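Local atomic coordinates of carboxylesterase (Ferroplasma acidiphilum, PDB entry 3WJ2), a protein that probably hydrolyses carboxylic esters as a carboxylesterase of the alpha/beta-hydrolase fold. Residues N5-D10 / G278-S283; P9-L14 / A284-V289; F87-I92 / R211-M216; A157-A162 / F183-A188. All blocks are in the same frame, centred on the assembly; numbering follows the deposited sequence.

Interaction 1: residues N5-D10 / G278-S283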
# COMPACT_ATOMS: atom_id res chain seq x y z
N ASN B 5 -7.48 8.50 -8.35
CA ASN B 5 -6.01 8.31 -8.07
C ASN B 5 -5.25 8.58 -9.37
O ASN B 5 -5.42 9.65 -9.95
CB ASN B 5 -5.67 6.95 -7.50
CG ASN B 5 -6.46 6.61 -6.24
OD1 ASN B 5 -7.19 5.59 -6.20
ND2 ASN B 5 -6.39 7.50 -5.21
N MET B 6 -4.36 7.69 -9.84
CA MET B 6 -3.71 7.98 -11.10
C MET B 6 -4.08 6.93 -12.20
O MET B 6 -3.21 6.41 -12.90
CB MET B 6 -2.21 7.99 -10.92
CG MET B 6 -1.76 9.16 -10.05
SD MET B 6 -2.03 10.81 -10.78
CE MET B 6 -0.75 11.15 -11.96
N VAL B 7 -5.37 6.61 -12.25
CA VAL B 7 -5.91 5.69 -13.34
C VAL B 7 -5.45 6.25 -14.70
O VAL B 7 -5.52 7.49 -14.98
CB VAL B 7 -7.44 5.58 -13.19
CG1 VAL B 7 -8.01 4.81 -14.43
CG2 VAL B 7 -7.86 4.78 -11.95
N ASP B 8 -4.99 5.42 -15.63
CA ASP B 8 -4.49 5.87 -16.95
C ASP B 8 -5.69 6.64 -17.65
O ASP B 8 -6.83 6.15 -17.61
CB ASP B 8 -4.14 4.61 -17.81
CG ASP B 8 -3.51 4.96 -19.09
OD1 ASP B 8 -4.14 5.76 -19.90
OD2 ASP B 8 -2.38 4.58 -19.41
N PRO B 9 -5.40 7.85 -18.14
CA PRO B 9 -6.55 8.66 -18.62
C PRO B 9 -7.25 8.06 -19.81
O PRO B 9 -8.46 8.47 -20.05
CB PRO B 9 -5.93 9.99 -18.97
CG PRO B 9 -4.65 10.06 -17.94
CD PRO B 9 -4.18 8.61 -17.93
N ASP B 10 -6.62 7.12 -20.54
CA ASP B 10 -7.32 6.32 -21.53
C ASP B 10 -8.61 5.67 -21.03
O ASP B 10 -9.54 5.42 -21.84
CB ASP B 10 -6.45 5.26 -22.21
CG ASP B 10 -5.33 5.82 -23.03
OD1 ASP B 10 -5.34 7.01 -23.43
OD2 ASP B 10 -4.43 5.05 -23.37
N GLY B 278 -1.53 1.83 -13.41
CA GLY B 278 -2.64 2.65 -13.97
C GLY B 278 -3.76 1.88 -14.59
O GLY B 278 -4.70 2.50 -15.14
N MET B 279 -3.72 0.54 -14.62
CA MET B 279 -4.79 -0.19 -15.29
C MET B 279 -5.99 -0.51 -14.37
O MET B 279 -5.87 -0.45 -13.12
CB MET B 279 -4.24 -1.56 -15.75
CG MET B 279 -3.05 -1.43 -16.70
SD MET B 279 -3.74 -0.85 -18.35
CE MET B 279 -2.96 0.76 -18.48
N ILE B 280 -7.17 -0.77 -14.99
CA ILE B 280 -8.40 -1.08 -14.26
C ILE B 280 -8.91 -2.48 -14.68
O ILE B 280 -8.37 -3.10 -15.64
CB ILE B 280 -9.53 -0.04 -14.57
CG1 ILE B 280 -9.77 0.01 -16.08
CG2 ILE B 280 -9.15 1.30 -13.92
CD1 ILE B 280 -11.14 0.74 -16.30
N HIS B 281 -9.90 -3.02 -13.99
CA HIS B 281 -10.46 -4.33 -14.37
C HIS B 281 -10.98 -4.28 -15.79
O HIS B 281 -11.49 -3.24 -16.23
CB HIS B 281 -11.59 -4.75 -13.44
CG HIS B 281 -11.81 -6.25 -13.45
ND1 HIS B 281 -12.82 -6.91 -14.14
CD2 HIS B 281 -11.10 -7.20 -12.82
CE1 HIS B 281 -12.72 -8.19 -13.91
NE2 HIS B 281 -11.71 -8.41 -13.11
N GLY B 282 -10.68 -5.30 -16.58
CA GLY B 282 -11.16 -5.31 -17.96
C GLY B 282 -10.10 -4.77 -18.87
O GLY B 282 -10.31 -4.73 -20.07
N SER B 283 -8.89 -4.42 -18.36
CA SER B 283 -7.87 -3.74 -19.18
C SER B 283 -7.53 -4.54 -20.46
O SER B 283 -7.37 -3.95 -21.53
CB SER B 283 -6.60 -3.49 -18.43
OG SER B 283 -6.19 -4.77 -17.87
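Val7 overlaps Ile280 through one methyl each, CG1 to CG2 at 3.7 Å. The two side chains cross at about a right angle. CG1 of Val7 stands anti to its own backbone N (chi1 172°), and this turns it to the Ile280 methyl. Next along the chain, the backbone N of Asp8 donates to the carbonyl O of Gly278 at 3.0 Å. The bond is nearly straight, 171° at the hydrogen, and meets a lone pair in the carbonyl plane. CB of Asp8 rests 3.4 Å from the same Gly278 O. Met279 lies side by side with Asp8, its CE 4.0 Å from Asp8 OD2. Gly278 has a positive phi, and a CB there would point at segment 5-10 and lie close to Asp8 N and Met6 O.

The carboxylate of Asp8 has other work. OD1 accepts from the N of Asp10 on its anti lone pair, which makes an Asx turn just before helix 12-20. OD2 forms a salt bridge with Arg265 of the third subunit. A backbone bond and two methyls thus pin the N-terminal segment to the end of strand 271-280, and the carboxylate of Asp8 is shared between its own turn and the salt bridge to the third subunit.

Interaction 2: residues P9-L14 / A284-V289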
# COMPACT_ATOMS: atom_id res chain seq x y z
N PRO B 9 -5.40 7.85 -18.14
CA PRO B 9 -6.55 8.66 -18.62
C PRO B 9 -7.25 8.06 -19.81
O PRO B 9 -8.46 8.47 -20.05
CB PRO B 9 -5.93 9.99 -18.97
CG PRO B 9 -4.65 10.06 -17.94
CD PRO B 9 -4.18 8.61 -17.93
N ASP B 10 -6.62 7.12 -20.54
CA ASP B 10 -7.32 6.32 -21.53
C ASP B 10 -8.61 5.67 -21.03
O ASP B 10 -9.54 5.42 -21.84
CB ASP B 10 -6.45 5.26 -22.21
CG ASP B 10 -5.33 5.82 -23.03
OD1 ASP B 10 -5.34 7.01 -23.43
OD2 ASP B 10 -4.43 5.05 -23.37
N PHE B 11 -8.74 5.40 -19.74
CA PHE B 11 -9.99 4.78 -19.24
C PHE B 11 -11.08 5.79 -18.81
O PHE B 11 -12.09 5.38 -18.30
CB PHE B 11 -9.68 3.87 -18.02
CG PHE B 11 -8.75 2.75 -18.40
CD1 PHE B 11 -9.20 1.76 -19.27
CD2 PHE B 11 -7.46 2.68 -17.85
CE1 PHE B 11 -8.35 0.66 -19.67
CE2 PHE B 11 -6.57 1.60 -18.25
CZ PHE B 11 -7.05 0.60 -19.14
N ASN B 12 -10.81 7.11 -18.96
CA ASN B 12 -11.78 8.07 -18.40
C ASN B 12 -13.16 7.87 -19.07
O ASN B 12 -14.18 7.86 -18.31
CB ASN B 12 -11.27 9.50 -18.54
CG ASN B 12 -10.10 9.80 -17.56
OD1 ASN B 12 -9.84 9.01 -16.63
ND2 ASN B 12 -9.40 10.92 -17.77
N SER B 13 -13.22 7.71 -20.39
CA SER B 13 -14.50 7.40 -21.05
C SER B 13 -15.24 6.21 -20.51
O SER B 13 -16.45 6.29 -20.29
CB SER B 13 -14.31 7.20 -22.53
OG SER B 13 -13.88 8.44 -23.06
N LEU B 14 -14.52 5.09 -20.28
CA LEU B 14 -15.19 3.86 -19.75
C LEU B 14 -15.70 4.06 -18.34
O LEU B 14 -16.79 3.54 -18.00
CB LEU B 14 -14.19 2.62 -19.79
CG LEU B 14 -14.10 1.96 -21.13
CD1 LEU B 14 -12.82 0.98 -21.10
CD2 LEU B 14 -15.41 1.16 -21.45
N ALA B 284 -7.43 -5.86 -20.40
CA ALA B 284 -7.02 -6.63 -21.58
C ALA B 284 -8.06 -6.52 -22.70
O ALA B 284 -7.60 -6.41 -23.84
CB ALA B 284 -6.79 -8.08 -21.17
N THR B 285 -9.32 -6.62 -22.34
CA THR B 285 -10.35 -6.56 -23.38
C THR B 285 -10.51 -5.09 -23.76
O THR B 285 -11.22 -4.83 -24.78
CB THR B 285 -11.59 -7.28 -22.97
OG1 THR B 285 -11.97 -6.92 -21.65
CG2 THR B 285 -11.40 -8.82 -23.07
N ASP B 286 -9.90 -4.17 -23.02
CA ASP B 286 -9.86 -2.73 -23.46
C ASP B 286 -8.70 -2.40 -24.36
O ASP B 286 -8.33 -1.23 -24.50
CB ASP B 286 -9.79 -1.87 -22.22
CG ASP B 286 -10.98 -1.97 -21.36
OD1 ASP B 286 -12.08 -2.38 -21.77
OD2 ASP B 286 -10.84 -1.61 -20.11
N PHE B 287 -8.06 -3.37 -25.01
CA PHE B 287 -6.89 -3.16 -25.78
C PHE B 287 -7.06 -2.17 -26.97
O PHE B 287 -6.05 -1.70 -27.48
CB PHE B 287 -6.27 -4.46 -26.34
CG PHE B 287 -7.10 -5.05 -27.48
CD1 PHE B 287 -6.61 -4.98 -28.79
CD2 PHE B 287 -8.35 -5.61 -27.21
CE1 PHE B 287 -7.44 -5.56 -29.82
CE2 PHE B 287 -9.21 -6.15 -28.21
CZ PHE B 287 -8.71 -6.13 -29.52
N GLU B 288 -8.31 -1.94 -27.32
CA GLU B 288 -8.48 -1.00 -28.46
C GLU B 288 -8.56 0.42 -27.95
O GLU B 288 -8.63 1.37 -28.76
CB GLU B 288 -9.77 -1.39 -29.21
CG GLU B 288 -9.65 -2.71 -29.89
CD GLU B 288 -11.03 -3.36 -30.18
OE1 GLU B 288 -11.93 -3.37 -29.29
OE2 GLU B 288 -11.21 -3.92 -31.29
N VAL B 289 -8.65 0.64 -26.66
CA VAL B 289 -8.81 2.02 -26.22
C VAL B 289 -7.69 2.51 -25.37
O VAL B 289 -7.57 3.71 -25.16
CB VAL B 289 -10.15 2.23 -25.54
CG1 VAL B 289 -11.36 1.96 -26.58
CG2 VAL B 289 -10.29 1.41 -24.36
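CG of Phe11 and CG of Asp286 each stand anti to their own carbonyl carbon (chi1 -61° and -64°), and from there the ring and the carboxylate reach each other. OD2 of Asp286 lies 3.4 Å from CE1 of Phe11. The ring and carboxylate planes are 53° apart, and the oxygen approaches the ring obliquely. CB of Asp286 sits at the ring edge, in its plane. Leu14 meets the same carboxylate tip to tip. Its CD1 is 3.4 Å from OD2 and 3.5 Å from OD1 of Asp286. That methyl also touches CG2 of Val289 at 4.1 Å. At the other end of the contact, CB of Asp10 packs on the carbonyl O of Val289 at 3.5 Å. The carboxylate of Asp10 turns to another partner, a salt bridge from OD1 to Arg265 of the third subunit.

The contact joins the start of helix 12-20 to the loop between strand 271-280 and helix 291-303. Phe11 also packs on Met279 and Ile280 of that strand. An alanine at Asp286 would probably leave CE1 of Phe11 and CD1 of Leu14 without the carboxylate they rest on, and open a gap between helix and loop.

No hydrogen bond crosses between the two segments. The carboxylate of Asp286 meets C-H groups of a ring and a methyl here, so the attraction is probably weak, and fit of shape is likely to matter more than charge at this surface contact.

Interaction 3: residues F87-I92 / R211-M216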
# COMPACT_ATOMS: atom_id res chain seq x y z
N PHE B 87 -19.29 -14.64 -15.01
CA PHE B 87 -20.01 -15.93 -15.06
C PHE B 87 -21.40 -15.76 -15.66
O PHE B 87 -22.15 -16.76 -15.82
CB PHE B 87 -20.02 -16.77 -13.75
CG PHE B 87 -18.67 -16.99 -13.19
CD1 PHE B 87 -17.86 -18.00 -13.67
CD2 PHE B 87 -18.25 -16.19 -12.10
CE1 PHE B 87 -16.56 -18.17 -13.01
CE2 PHE B 87 -17.03 -16.35 -11.47
CZ PHE B 87 -16.17 -17.34 -12.00
N LEU B 88 -21.71 -14.49 -16.03
CA LEU B 88 -23.12 -14.16 -16.35
C LEU B 88 -23.24 -13.74 -17.80
O LEU B 88 -24.28 -14.06 -18.41
CB LEU B 88 -23.65 -13.08 -15.39
CG LEU B 88 -25.16 -12.80 -15.42
CD1 LEU B 88 -25.54 -12.36 -14.03
CD2 LEU B 88 -25.19 -11.65 -16.42
N PHE B 89 -22.26 -13.00 -18.29
CA PHE B 89 -22.31 -12.48 -19.65
C PHE B 89 -21.07 -12.77 -20.44
O PHE B 89 -20.13 -13.47 -20.00
CB PHE B 89 -22.74 -10.95 -19.64
CG PHE B 89 -21.69 -10.02 -19.11
CD1 PHE B 89 -20.87 -9.29 -19.97
CD2 PHE B 89 -21.55 -9.83 -17.76
CE1 PHE B 89 -19.88 -8.37 -19.51
CE2 PHE B 89 -20.58 -8.98 -17.26
CZ PHE B 89 -19.71 -8.27 -18.09
N GLY B 90 -20.95 -12.20 -21.62
CA GLY B 90 -19.90 -12.43 -22.59
C GLY B 90 -20.18 -13.68 -23.44
O GLY B 90 -20.89 -14.57 -22.99
N ASN B 91 -19.57 -13.74 -24.61
CA ASN B 91 -19.71 -14.87 -25.53
C ASN B 91 -18.66 -14.75 -26.63
O ASN B 91 -17.77 -13.87 -26.63
CB ASN B 91 -21.17 -14.96 -26.08
CG ASN B 91 -21.57 -13.74 -26.84
OD1 ASN B 91 -20.82 -13.20 -27.66
ND2 ASN B 91 -22.79 -13.27 -26.56
N ILE B 92 -18.65 -15.73 -27.52
CA ILE B 92 -17.68 -15.75 -28.54
C ILE B 92 -17.71 -14.46 -29.38
O ILE B 92 -16.68 -13.94 -29.74
CB ILE B 92 -17.89 -17.02 -29.42
CG1 ILE B 92 -17.26 -18.21 -28.73
CG2 ILE B 92 -17.17 -16.83 -30.72
CD1 ILE B 92 -17.68 -19.59 -29.28
N ARG B 211 -20.60 -8.76 -5.78
CA ARG B 211 -21.57 -9.60 -5.00
C ARG B 211 -22.68 -10.18 -5.82
O ARG B 211 -23.05 -11.36 -5.64
CB ARG B 211 -22.10 -8.87 -3.73
CG ARG B 211 -20.85 -8.66 -2.78
CD ARG B 211 -21.21 -8.18 -1.32
NE ARG B 211 -20.14 -7.43 -0.63
CZ ARG B 211 -20.04 -6.09 -0.64
NH1 ARG B 211 -20.93 -5.37 -1.31
NH2 ARG B 211 -19.05 -5.45 0.01
N TYR B 212 -23.21 -9.38 -6.74
CA TYR B 212 -24.32 -9.76 -7.60
C TYR B 212 -23.83 -10.95 -8.44
O TYR B 212 -24.51 -11.97 -8.45
CB TYR B 212 -24.72 -8.57 -8.51
CG TYR B 212 -25.73 -8.83 -9.64
CD1 TYR B 212 -27.06 -8.45 -9.51
CD2 TYR B 212 -25.34 -9.42 -10.84
CE1 TYR B 212 -27.97 -8.60 -10.54
CE2 TYR B 212 -26.27 -9.70 -11.82
CZ TYR B 212 -27.59 -9.26 -11.68
OH TYR B 212 -28.45 -9.40 -12.72
N PHE B 213 -22.66 -10.84 -9.05
CA PHE B 213 -22.14 -11.98 -9.84
C PHE B 213 -21.93 -13.21 -8.98
O PHE B 213 -22.21 -14.33 -9.45
CB PHE B 213 -20.84 -11.62 -10.54
CG PHE B 213 -21.03 -10.59 -11.65
CD1 PHE B 213 -22.04 -10.75 -12.56
CD2 PHE B 213 -20.16 -9.47 -11.76
CE1 PHE B 213 -22.29 -9.81 -13.61
CE2 PHE B 213 -20.38 -8.53 -12.82
CZ PHE B 213 -21.45 -8.72 -13.72
N GLY B 214 -21.36 -13.05 -7.78
CA GLY B 214 -21.06 -14.24 -7.00
C GLY B 214 -22.35 -14.86 -6.57
O GLY B 214 -22.45 -16.07 -6.49
N ASN B 215 -23.36 -14.07 -6.22
CA ASN B 215 -24.62 -14.68 -5.83
C ASN B 215 -25.30 -15.35 -7.04
O ASN B 215 -26.01 -16.35 -6.82
CB ASN B 215 -25.56 -13.64 -5.22
CG ASN B 215 -25.15 -13.21 -3.79
OD1 ASN B 215 -24.35 -13.86 -3.11
ND2 ASN B 215 -25.67 -12.08 -3.36
N MET B 216 -25.16 -14.82 -8.26
CA MET B 216 -25.76 -15.48 -9.39
C MET B 216 -25.08 -16.81 -9.73
O MET B 216 -25.74 -17.76 -10.17
CB MET B 216 -25.78 -14.64 -10.69
CG MET B 216 -26.64 -13.34 -10.66
SD MET B 216 -28.39 -13.76 -10.39
CE MET B 216 -29.05 -12.12 -10.10
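Leu88 puts its CD1 methyl between two residues of helix 207-217. The methyl lies 3.5 Å from CE2 of Tyr212, at the ring edge and near the ring plane. It is also 3.7 Å from CG of Met216. CG of Leu88 is anti to the backbone N (chi1 -170°), and chi2, also extended, sets CD1 against the helix. Nearer the backbone, CB of Leu88 is 4.0 Å from CE1 of Phe213. The Phe213 ring reaches on to Phe89, where CZ of Phe213 meets CE2 of Phe89 at 3.7 Å. CZ comes in at the edge of the Phe89 ring, near its plane. The two rings are oblique, with planes at 38° and centroids 6.0 Å apart.

Segment 87-92 follows strand 78-82 in the alpha/beta-hydrolase fold. It comes after the sequence His-Gly-Gly-Gly, which in related esterases supplies the oxyanion hole. Phe213 lies near the probable nucleophile elbow without touching it. An alanine at Phe213 would probably leave CE2 of Phe89 and CB of Leu88 without their aromatic partner and open a gap between loop and helix.

The second shell fixes both sides. Within the helix, CE of Met216 lies over one face of the Tyr212 ring, toward its rim, and CD1 of Phe213 sits at the edge of that ring. The hydroxyl of Tyr212 is hydrogen-bonded to the carbonyl O of Ile27. On the loop side, Arg33 holds the carbonyl O of Leu88, and Phe89 packs on Leu36 and Asp37 of helix 29-43.

Interaction 4: residues A157-A162 / F183-A188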
# COMPACT_ATOMS: atom_id res chain seq x y z
N ALA B 157 -13.69 -13.75 -14.73
CA ALA B 157 -14.33 -15.04 -14.35
C ALA B 157 -13.72 -16.23 -15.18
O ALA B 157 -13.58 -17.34 -14.69
CB ALA B 157 -15.89 -14.92 -14.70
N GLY B 158 -13.30 -16.01 -16.45
CA GLY B 158 -12.78 -17.04 -17.29
C GLY B 158 -11.39 -17.50 -16.77
O GLY B 158 -10.97 -18.62 -16.97
N ALA B 159 -10.64 -16.51 -16.25
CA ALA B 159 -9.30 -16.86 -15.63
C ALA B 159 -9.54 -17.63 -14.33
O ALA B 159 -8.63 -18.43 -13.99
CB ALA B 159 -8.45 -15.61 -15.41
N ASN B 160 -10.65 -17.37 -13.64
CA ASN B 160 -10.97 -18.25 -12.45
C ASN B 160 -11.12 -19.67 -12.95
O ASN B 160 -10.57 -20.62 -12.40
CB ASN B 160 -12.22 -17.77 -11.80
CG ASN B 160 -12.79 -18.79 -10.87
OD1 ASN B 160 -13.48 -19.69 -11.26
ND2 ASN B 160 -12.62 -18.55 -9.60
N LEU B 161 -11.86 -19.86 -14.07
CA LEU B 161 -12.10 -21.23 -14.59
C LEU B 161 -10.76 -21.93 -14.99
O LEU B 161 -10.57 -23.12 -14.74
CB LEU B 161 -13.01 -21.21 -15.86
CG LEU B 161 -14.34 -20.67 -15.48
CD1 LEU B 161 -15.23 -20.57 -16.82
CD2 LEU B 161 -15.15 -21.46 -14.44
N ALA B 162 -9.83 -21.14 -15.61
CA ALA B 162 -8.57 -21.62 -16.04
C ALA B 162 -7.74 -22.08 -14.78
O ALA B 162 -7.22 -23.18 -14.81
CB ALA B 162 -7.83 -20.61 -16.80
N PHE B 183 -5.50 -13.59 -16.80
CA PHE B 183 -5.65 -12.15 -16.70
C PHE B 183 -6.68 -11.84 -15.65
O PHE B 183 -7.91 -12.11 -15.76
CB PHE B 183 -6.25 -11.61 -18.11
CG PHE B 183 -5.24 -11.56 -19.21
CD1 PHE B 183 -4.46 -10.41 -19.39
CD2 PHE B 183 -5.15 -12.63 -20.14
CE1 PHE B 183 -3.46 -10.40 -20.41
CE2 PHE B 183 -4.17 -12.59 -21.20
CZ PHE B 183 -3.38 -11.45 -21.34
N TYR B 184 -6.16 -11.24 -14.55
CA TYR B 184 -7.00 -10.76 -13.44
C TYR B 184 -8.21 -11.67 -13.09
O TYR B 184 -9.41 -11.24 -13.09
CB TYR B 184 -7.39 -9.26 -13.63
CG TYR B 184 -7.88 -8.91 -15.03
CD1 TYR B 184 -9.21 -9.05 -15.31
CD2 TYR B 184 -6.93 -8.49 -15.97
CE1 TYR B 184 -9.65 -8.65 -16.64
CE2 TYR B 184 -7.31 -8.08 -17.25
CZ TYR B 184 -8.64 -8.20 -17.52
OH TYR B 184 -9.08 -7.85 -18.85
N PRO B 185 -7.94 -12.94 -12.63
CA PRO B 185 -9.06 -13.81 -12.27
C PRO B 185 -9.78 -13.37 -10.94
O PRO B 185 -9.13 -12.72 -10.07
CB PRO B 185 -8.34 -15.13 -11.89
CG PRO B 185 -6.87 -14.74 -11.63
CD PRO B 185 -6.61 -13.52 -12.58
N SER B 186 -11.03 -13.75 -10.79
CA SER B 186 -11.70 -13.74 -9.47
C SER B 186 -11.12 -15.04 -8.80
O SER B 186 -10.89 -16.07 -9.47
CB SER B 186 -13.22 -13.65 -9.57
OG SER B 186 -13.63 -14.67 -10.52
N LEU B 187 -10.69 -15.00 -7.57
CA LEU B 187 -10.14 -16.22 -7.01
C LEU B 187 -10.65 -16.56 -5.59
O LEU B 187 -10.32 -17.65 -5.03
CB LEU B 187 -8.65 -16.08 -6.87
CG LEU B 187 -7.85 -16.05 -8.22
CD1 LEU B 187 -6.41 -15.48 -7.90
CD2 LEU B 187 -7.82 -17.38 -8.88
N ALA B 188 -11.11 -15.55 -4.89
CA ALA B 188 -11.32 -15.66 -3.42
C ALA B 188 -12.68 -15.07 -3.05
O ALA B 188 -13.27 -14.18 -3.74
CB ALA B 188 -10.17 -14.91 -2.65
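Helix 157-172 begins within the probable nucleophile elbow, right after Ser156, and its first turn packs on the loop that leaves strand 180-183. Ala159 points its CB at this loop. The methyl is 3.6 Å from CB of Pro185 and equally close to the carbonyl O of Phe183. The backbones come near here, with the CA atoms of Ala159 and Pro185 4.5 Å apart. CB of Pro185 also lies 3.7 Å from the backbone N of Asn160, so the proline sits against the helix backbone as well as the methyl.

Asn160 makes the polar link. With CG anti to the backbone N (chi1 165°), the amide is set beside the loop, and ND2 donates to the carbonyl O of Ser186 at 3.0 Å, with 158° at the hydrogen. The acceptor lies in the plane of the Asn160 amide, while the donor stands well above the carbonyl plane of Ser186.

In the alpha/beta-hydrolase fold such an elbow links a strand to a helix, here strand 150-155 to helix 157-172, with Gly158 closing the Gly-x-Ser-x-Gly pattern. The neighbouring strand 180-183 leads into segment 183-188, so the contact spans the ends of two adjacent parallel strands.

Ser186 turns its OG back to the helix, 3.6 Å from CB of Asn160 and 3.9 Å from CA of Ala157. The ND2 of Asn160 has a second acceptor, the carbonyl O of Phe229. The buried amide therefore bridges two loops and is held in its rotation from both. Pro185 also packs on Met245 of strand 243-248 and Glu257 of helix 254-266.

Overall arrangement
From the N terminus, interaction 1 closes a loop of nearly the whole chain, bringing residues 5-10 to the end of strand 271-280. Interaction 2 starts from the same stretch, sharing Pro9 and Asp10, and closes a loop about as long. It ties the start of helix 12-20 to the loop after that strand. The two touch through Phe11, and both reach the third subunit. Interaction 3 is nested inside both loops and joins the loop after strand 78-82 to helix 207-217. Interaction 4 is nested inside interaction 3, at the probable nucleophile elbow. Phe87 links interactions 3 and 4 by packing on Ala157 and Asn160. Tyr184 connects interaction 4 to 278-283 and 284-289.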